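Local structure of clavulanic acid biosynthesis oligopeptide binding protein 2 (Streptomyces clavuligerus, 2WOL) at residues L264-L278 with D529-N541. The protein probably binds peptides as an extracellular solute-binding protein associated with the clavulanic acid biosynthesis pathway. Numbering follows the deposited sequence. Where two conformers were deposited one is given.
Sequences LIAGEFDINLEGRGL and DKTLHFRNPWVTN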
loop_
_atom_site.group_PDB
_atom_site.type_symbol
_atom_site.label_atom_id
_atom_site.label_comp_id
_atom_site.label_asym_id
_atom_site.label_seq_id
_atom_site.Cartn_x
_atom_site.Cartn_y
_atom_site.Cartn_z
ATOM N N LEU A 264 -2.311 5.141 -24.394
ATOM C CA LEU A 264 -1.019 4.660 -23.909
ATOM C C LEU A 264 -0.385 3.693 -24.915
ATOM O O LEU A 264 0.777 3.860 -25.309
ATOM C CB LEU A 264 -1.188 3.969 -22.549
ATOM C CG LEU A 264 0.022 3.260 -21.935
ATOM C CD1 LEU A 264 1.077 4.267 -21.518
ATOM C CD2 LEU A 264 -0.425 2.435 -20.746
ATOM N N ILE A 265 -1.150 2.682 -25.325
ATOM C CA ILE A 265 -0.649 1.680 -26.274
ATOM C C ILE A 265 -0.314 2.313 -27.632
ATOM O O ILE A 265 0.647 1.903 -28.291
ATOM C CB ILE A 265 -1.620 0.464 -26.379
ATOM C CG1 ILE A 265 -1.647 -0.296 -25.043
ATOM C CG2 ILE A 265 -1.238 -0.471 -27.536
ATOM C CD1 ILE A 265 -2.742 -1.348 -24.920
ATOM N N ALA A 266 -1.073 3.340 -28.015
ATOM C CA ALA A 266 -0.815 4.110 -29.241
ATOM C C ALA A 266 0.434 4.998 -29.157
ATOM O O ALA A 266 0.902 5.510 -30.175
ATOM C CB ALA A 266 -2.033 4.951 -29.612
ATOM N N GLY A 267 0.953 5.202 -27.949
ATOM C CA GLY A 267 2.168 5.992 -27.746
ATOM C C GLY A 267 1.961 7.470 -27.466
ATOM O O GLY A 267 2.928 8.231 -27.416
ATOM N N GLU A 268 0.707 7.883 -27.267
ATOM C CA GLU A 268 0.394 9.285 -26.958
ATOM C C GLU A 268 0.821 9.655 -25.538
ATOM O O GLU A 268 1.076 10.825 -25.234
ATOM C CB GLU A 268 -1.095 9.560 -27.166
ATOM C CG GLU A 268 -1.543 9.470 -28.628
ATOM C CD GLU A 268 -3.048 9.325 -28.788
ATOM O OE1 GLU A 268 -3.807 9.988 -28.052
ATOM O OE2 GLU A 268 -3.473 8.549 -29.665
ATOM N N PHE A 269 0.886 8.646 -24.680
ATOM C CA PHE A 269 1.445 8.786 -23.341
ATOM C C PHE A 269 2.510 7.723 -23.164
ATOM O O PHE A 269 2.441 6.666 -23.787
ATOM C CB PHE A 269 0.354 8.655 -22.279
ATOM C CG PHE A 269 -0.778 9.613 -22.474
ATOM C CD1 PHE A 269 -1.984 9.182 -23.009
ATOM C CD2 PHE A 269 -0.624 10.963 -22.162
ATOM C CE1 PHE A 269 -3.027 10.077 -23.211
ATOM C CE2 PHE A 269 -1.661 11.861 -22.357
ATOM C CZ PHE A 269 -2.867 11.417 -22.885
ATOM N N ASP A 270 3.492 8.009 -22.320
ATOM C CA ASP A 270 4.612 7.101 -22.137
ATOM C C ASP A 270 4.281 5.973 -21.173
ATOM O O ASP A 270 4.536 4.803 -21.466
ATOM C CB ASP A 270 5.839 7.872 -21.650
ATOM C CG ASP A 270 6.295 8.929 -22.641
ATOM O OD1 ASP A 270 6.143 8.714 -23.865
ATOM O OD2 ASP A 270 6.816 9.970 -22.196
ATOM N N ILE A 271 3.709 6.345 -20.028
ATOM C CA ILE A 271 3.459 5.445 -18.906
ATOM C C ILE A 271 2.192 5.871 -18.167
ATOM O O ILE A 271 1.921 7.064 -18.028
ATOM C CB ILE A 271 4.658 5.457 -17.904
ATOM C CG1 ILE A 271 5.950 4.948 -18.564
ATOM C CG2 ILE A 271 4.338 4.671 -16.617
ATOM C CD1 ILE A 271 5.978 3.451 -18.880
ATOM N N ASN A 272 1.424 4.884 -17.706
ATOM C CA ASN A 272 0.298 5.125 -16.807
ATOM C C ASN A 272 0.820 5.279 -15.375
ATOM O O ASN A 272 1.246 4.303 -14.754
ATOM C CB ASN A 272 -0.700 3.967 -16.916
ATOM C CG ASN A 272 -1.844 4.069 -15.923
ATOM O OD1 ASN A 272 -1.853 4.927 -15.043
ATOM N ND2 ASN A 272 -2.820 3.183 -16.066
ATOM N N LEU A 273 0.782 6.506 -14.859
ATOM C CA LEU A 273 1.253 6.800 -13.503
ATOM C C LEU A 273 0.366 6.178 -12.430
ATOM O O LEU A 273 0.860 5.647 -11.437
ATOM C CB LEU A 273 1.347 8.315 -13.277
ATOM C CG LEU A 273 1.548 8.794 -11.832
ATOM C CD1 LEU A 273 2.878 8.322 -11.258
ATOM C CD2 LEU A 273 1.425 10.308 -11.740
ATOM N N GLU A 274 -0.946 6.257 -12.637
ATOM C CA GLU A 274 -1.907 5.751 -11.660
ATOM C C GLU A 274 -1.669 4.267 -11.390
ATOM O O GLU A 274 -1.787 3.801 -10.254
ATOM C CB GLU A 274 -3.333 5.993 -12.146
ATOM C CG GLU A 274 -4.377 5.751 -11.084
ATOM C CD GLU A 274 -5.782 5.818 -11.624
ATOM O OE1 GLU A 274 -5.961 5.761 -12.863
ATOM O OE2 GLU A 274 -6.704 5.922 -10.795
ATOM N N GLY A 275 -1.337 3.533 -12.451
ATOM C CA GLY A 275 -0.845 2.170 -12.334
ATOM C C GLY A 275 -1.837 1.109 -11.908
ATOM O O GLY A 275 -1.444 0.111 -11.306
ATOM N N ARG A 276 -3.116 1.301 -12.222
ATOM C CA ARG A 276 -4.124 0.285 -11.898
ATOM C C ARG A 276 -4.099 -0.888 -12.883
ATOM O O ARG A 276 -4.904 -1.813 -12.773
ATOM C CB ARG A 276 -5.528 0.889 -11.856
ATOM C CG ARG A 276 -5.816 1.828 -10.701
ATOM C CD ARG A 276 -7.325 1.981 -10.583
ATOM N NE ARG A 276 -7.758 3.355 -10.340
ATOM C CZ ARG A 276 -8.875 3.888 -10.835
ATOM N NH1 ARG A 276 -9.670 3.175 -11.626
ATOM N NH2 ARG A 276 -9.189 5.149 -10.552
ATOM N N GLY A 277 -3.176 -0.837 -13.839
ATOM C CA GLY A 277 -3.014 -1.903 -14.820
ATOM C C GLY A 277 -3.877 -1.699 -16.045
ATOM O O GLY A 277 -4.698 -0.780 -16.095
ATOM N N LEU A 278 -3.674 -2.554 -17.041
ATOM C CA LEU A 278 -4.540 -2.583 -18.212
ATOM C C LEU A 278 -5.923 -3.092 -17.827
ATOM O O LEU A 278 -6.054 -4.027 -17.030
ATOM C CB LEU A 278 -3.942 -3.471 -19.308
ATOM C CG LEU A 278 -2.598 -3.057 -19.919
ATOM C CD1 LEU A 278 -2.105 -4.126 -20.887
ATOM C CD2 LEU A 278 -2.688 -1.710 -20.617
ATOM N N ASP A 529 -3.101 -10.373 -5.464
ATOM C CA ASP A 529 -3.423 -9.685 -6.709
ATOM C C ASP A 529 -2.209 -9.532 -7.625
ATOM O O ASP A 529 -1.066 -9.417 -7.168
ATOM C CB ASP A 529 -4.117 -8.344 -6.447
ATOM C CG ASP A 529 -5.582 -8.514 -6.060
ATOM O OD1 ASP A 529 -6.296 -9.302 -6.724
ATOM O OD2 ASP A 529 -6.023 -7.858 -5.094
ATOM N N LYS A 530 -2.484 -9.578 -8.924
ATOM C CA LYS A 530 -1.497 -9.287 -9.952
ATOM C C LYS A 530 -2.080 -8.238 -10.883
ATOM O O LYS A 530 -3.285 -7.985 -10.875
ATOM C CB LYS A 530 -1.118 -10.553 -10.719
ATOM C CG LYS A 530 -0.268 -11.519 -9.899
ATOM C CD LYS A 530 0.026 -12.822 -10.627
ATOM C CE LYS A 530 1.012 -12.631 -11.773
ATOM N NZ LYS A 530 1.406 -13.935 -12.371
ATOM N N THR A 531 -1.220 -7.614 -11.676
ATOM C CA THR A 531 -1.664 -6.552 -12.560
ATOM C C THR A 531 -0.859 -6.597 -13.852
ATOM O O THR A 531 0.198 -7.224 -13.899
ATOM C CB THR A 531 -1.526 -5.169 -11.879
ATOM O OG1 THR A 531 -2.300 -4.197 -12.591
ATOM C CG2 THR A 531 -0.067 -4.723 -11.808
ATOM N N LEU A 532 -1.368 -5.949 -14.894
ATOM C CA LEU A 532 -0.650 -5.855 -16.160
ATOM C C LEU A 532 -0.263 -4.411 -16.435
ATOM O O LEU A 532 -1.131 -3.574 -16.662
ATOM C CB LEU A 532 -1.507 -6.394 -17.310
ATOM C CG LEU A 532 -1.714 -7.910 -17.371
ATOM C CD1 LEU A 532 -2.824 -8.252 -18.325
ATOM C CD2 LEU A 532 -0.441 -8.631 -17.771
ATOM N N HIS A 533 1.038 -4.123 -16.397
ATOM C CA HIS A 533 1.530 -2.792 -16.749
ATOM C C HIS A 533 2.084 -2.800 -18.164
ATOM O O HIS A 533 2.765 -3.749 -18.554
ATOM C CB HIS A 533 2.657 -2.349 -15.815
ATOM C CG HIS A 533 2.269 -2.239 -14.373
ATOM N ND1 HIS A 533 1.154 -1.550 -13.941
ATOM C CD2 HIS A 533 2.889 -2.690 -13.256
ATOM C CE1 HIS A 533 1.092 -1.605 -12.622
ATOM N NE2 HIS A 533 2.134 -2.288 -12.182
ATOM N N PHE A 534 1.811 -1.731 -18.911
ATOM C CA PHE A 534 2.328 -1.561 -20.273
ATOM C C PHE A 534 3.399 -0.470 -20.283
ATOM O O PHE A 534 3.192 0.617 -19.751
ATOM C CB PHE A 534 1.185 -1.200 -21.234
ATOM C CG PHE A 534 1.584 -1.202 -22.688
ATOM C CD1 PHE A 534 1.489 -2.371 -23.443
ATOM C CD2 PHE A 534 2.044 -0.039 -23.307
ATOM C CE1 PHE A 534 1.858 -2.385 -24.787
ATOM C CE2 PHE A 534 2.415 -0.046 -24.665
ATOM C CZ PHE A 534 2.316 -1.225 -25.395
ATOM N N ARG A 535 4.548 -0.772 -20.877
ATOM C CA ARG A 535 5.649 0.188 -20.963
ATOM C C ARG A 535 5.998 0.454 -22.417
ATOM O O ARG A 535 6.301 -0.473 -23.174
ATOM C CB ARG A 535 6.895 -0.321 -20.221
ATOM C CG ARG A 535 7.190 -1.799 -20.454
ATOM C CD ARG A 535 8.569 -2.242 -19.968
ATOM N NE ARG A 535 8.500 -3.672 -19.684
ATOM C CZ ARG A 535 8.629 -4.632 -20.595
ATOM N NH1 ARG A 535 8.909 -4.333 -21.862
ATOM N NH2 ARG A 535 8.487 -5.900 -20.230
ATOM N N ASN A 536 5.961 1.719 -22.817
ATOM C CA ASN A 536 6.402 2.060 -24.162
ATOM C C ASN A 536 7.916 1.899 -24.302
ATOM O O ASN A 536 8.654 2.162 -23.350
ATOM C CB ASN A 536 5.903 3.441 -24.558
ATOM C CG ASN A 536 4.492 3.395 -25.107
ATOM O OD1 ASN A 536 4.221 2.680 -26.073
ATOM N ND2 ASN A 536 3.577 4.129 -24.481
ATOM N N PRO A 537 8.381 1.418 -25.471
ATOM C CA PRO A 537 9.788 0.995 -25.600
ATOM C C PRO A 537 10.856 2.102 -25.529
ATOM O O PRO A 537 12.038 1.801 -25.307
ATOM C CB PRO A 537 9.815 0.277 -26.958
ATOM C CG PRO A 537 8.675 0.867 -27.728
ATOM C CD PRO A 537 7.613 1.181 -26.709
ATOM N N TRP A 538 10.446 3.356 -25.709
ATOM C CA TRP A 538 11.374 4.495 -25.656
ATOM C C TRP A 538 11.578 5.061 -24.253
ATOM O O TRP A 538 12.337 6.012 -24.068
ATOM C CB TRP A 538 10.920 5.615 -26.590
ATOM C CG TRP A 538 9.522 6.069 -26.332
ATOM C CD1 TRP A 538 9.108 6.996 -25.415
ATOM C CD2 TRP A 538 8.346 5.612 -27.004
ATOM N NE1 TRP A 538 7.740 7.143 -25.480
ATOM C CE2 TRP A 538 7.249 6.305 -26.447
ATOM C CE3 TRP A 538 8.114 4.685 -28.030
ATOM C CZ2 TRP A 538 5.938 6.099 -26.881
ATOM C CZ3 TRP A 538 6.811 4.485 -28.462
ATOM C CH2 TRP A 538 5.740 5.186 -27.884
ATOM N N VAL A 539 10.890 4.490 -23.270
ATOM C CA VAL A 539 11.102 4.875 -21.880
ATOM C C VAL A 539 12.280 4.078 -21.336
ATOM O O VAL A 539 12.347 2.858 -21.498
ATOM C CB VAL A 539 9.838 4.658 -21.017
ATOM C CG1 VAL A 539 10.033 5.238 -19.624
ATOM C CG2 VAL A 539 8.621 5.307 -21.686
ATOM N N THR A 540 13.219 4.779 -20.712
ATOM C CA THR A 540 14.425 4.147 -20.198
ATOM C C THR A 540 14.310 3.868 -18.700
ATOM O O THR A 540 13.596 4.575 -17.984
ATOM C CB THR A 540 15.676 5.009 -20.468
ATOM O OG1 THR A 540 15.544 6.269 -19.808
ATOM C CG2 THR A 540 15.856 5.246 -21.966
ATOM N N ASN A 541 15.010 2.834 -18.235
ATOM C CA ASN A 541 15.064 2.469 -16.819
ATOM C C ASN A 541 13.704 2.142 -16.216
ATOM O O ASN A 541 13.365 2.612 -15.123
ATOM C CB ASN A 541 15.762 3.551 -15.992
ATOM C CG ASN A 541 17.065 4.000 -16.610
ATOM O OD1 ASN A 541 18.024 3.238 -16.692
ATOM N ND2 ASN A 541 17.101 5.243 -17.068
HETATM O O HOH W 1 3.150 3.031 -28.531
HETATM O O HOH W 2 1.904 2.028 -17.899
HETATM O O HOH W 3 -2.040 -2.254 -10.281
HETATM O O HOH W 4 -0.509 0.206 -15.037
HETATM O O HOH W 5 -4.263 -5.316 -15.286
#
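With CG trans to its backbone N (chi1 -172°), F534 lays its ring against I265 in the last turn of helix 257-265, with CG1 of I265 squarely over the ring centre, 3.8 Å from the centroid, in a CH-pi contact. CD2 of L264 and CD2 of L278 both pack on F534 CB. N536 swings CG beside its own backbone N (chi1 -84°), which carries the amide into the end of the helix. There ND2 donates to L264 O at 2.9 Å, nearly straight and in the amide plane, and more obliquely to D270 O, which it meets from above the carbonyl plane. G267 N reaches L264 O from the opposite face within a Schellman motif, and a water donating to both I265 O and N536 OD1 ties the amide's carbonyl end to the C-terminal turn of the helix. The contact thus joins a helix end and strand 271-272, the edge of the five-stranded mixed sheet, to the end of strand 523-534, which belongs to a separate mixed sheet, consistent with a connection between the two lobes of a periplasmic-binding-protein fold. Past N536, W538, in the type I turn N536 to V539, points NE1 at D270 OD1 (2.8 Å, 174°), meeting the carboxylate from above its plane; D270 OD2 is held by R36 N. The indole edge of W538 abuts CA of G267. At the far end L278 N donates to L532 O at 2.8 Å, while the H533 ring, whose NE2 bonds G549 O, turns its CE1 edge to G275 O.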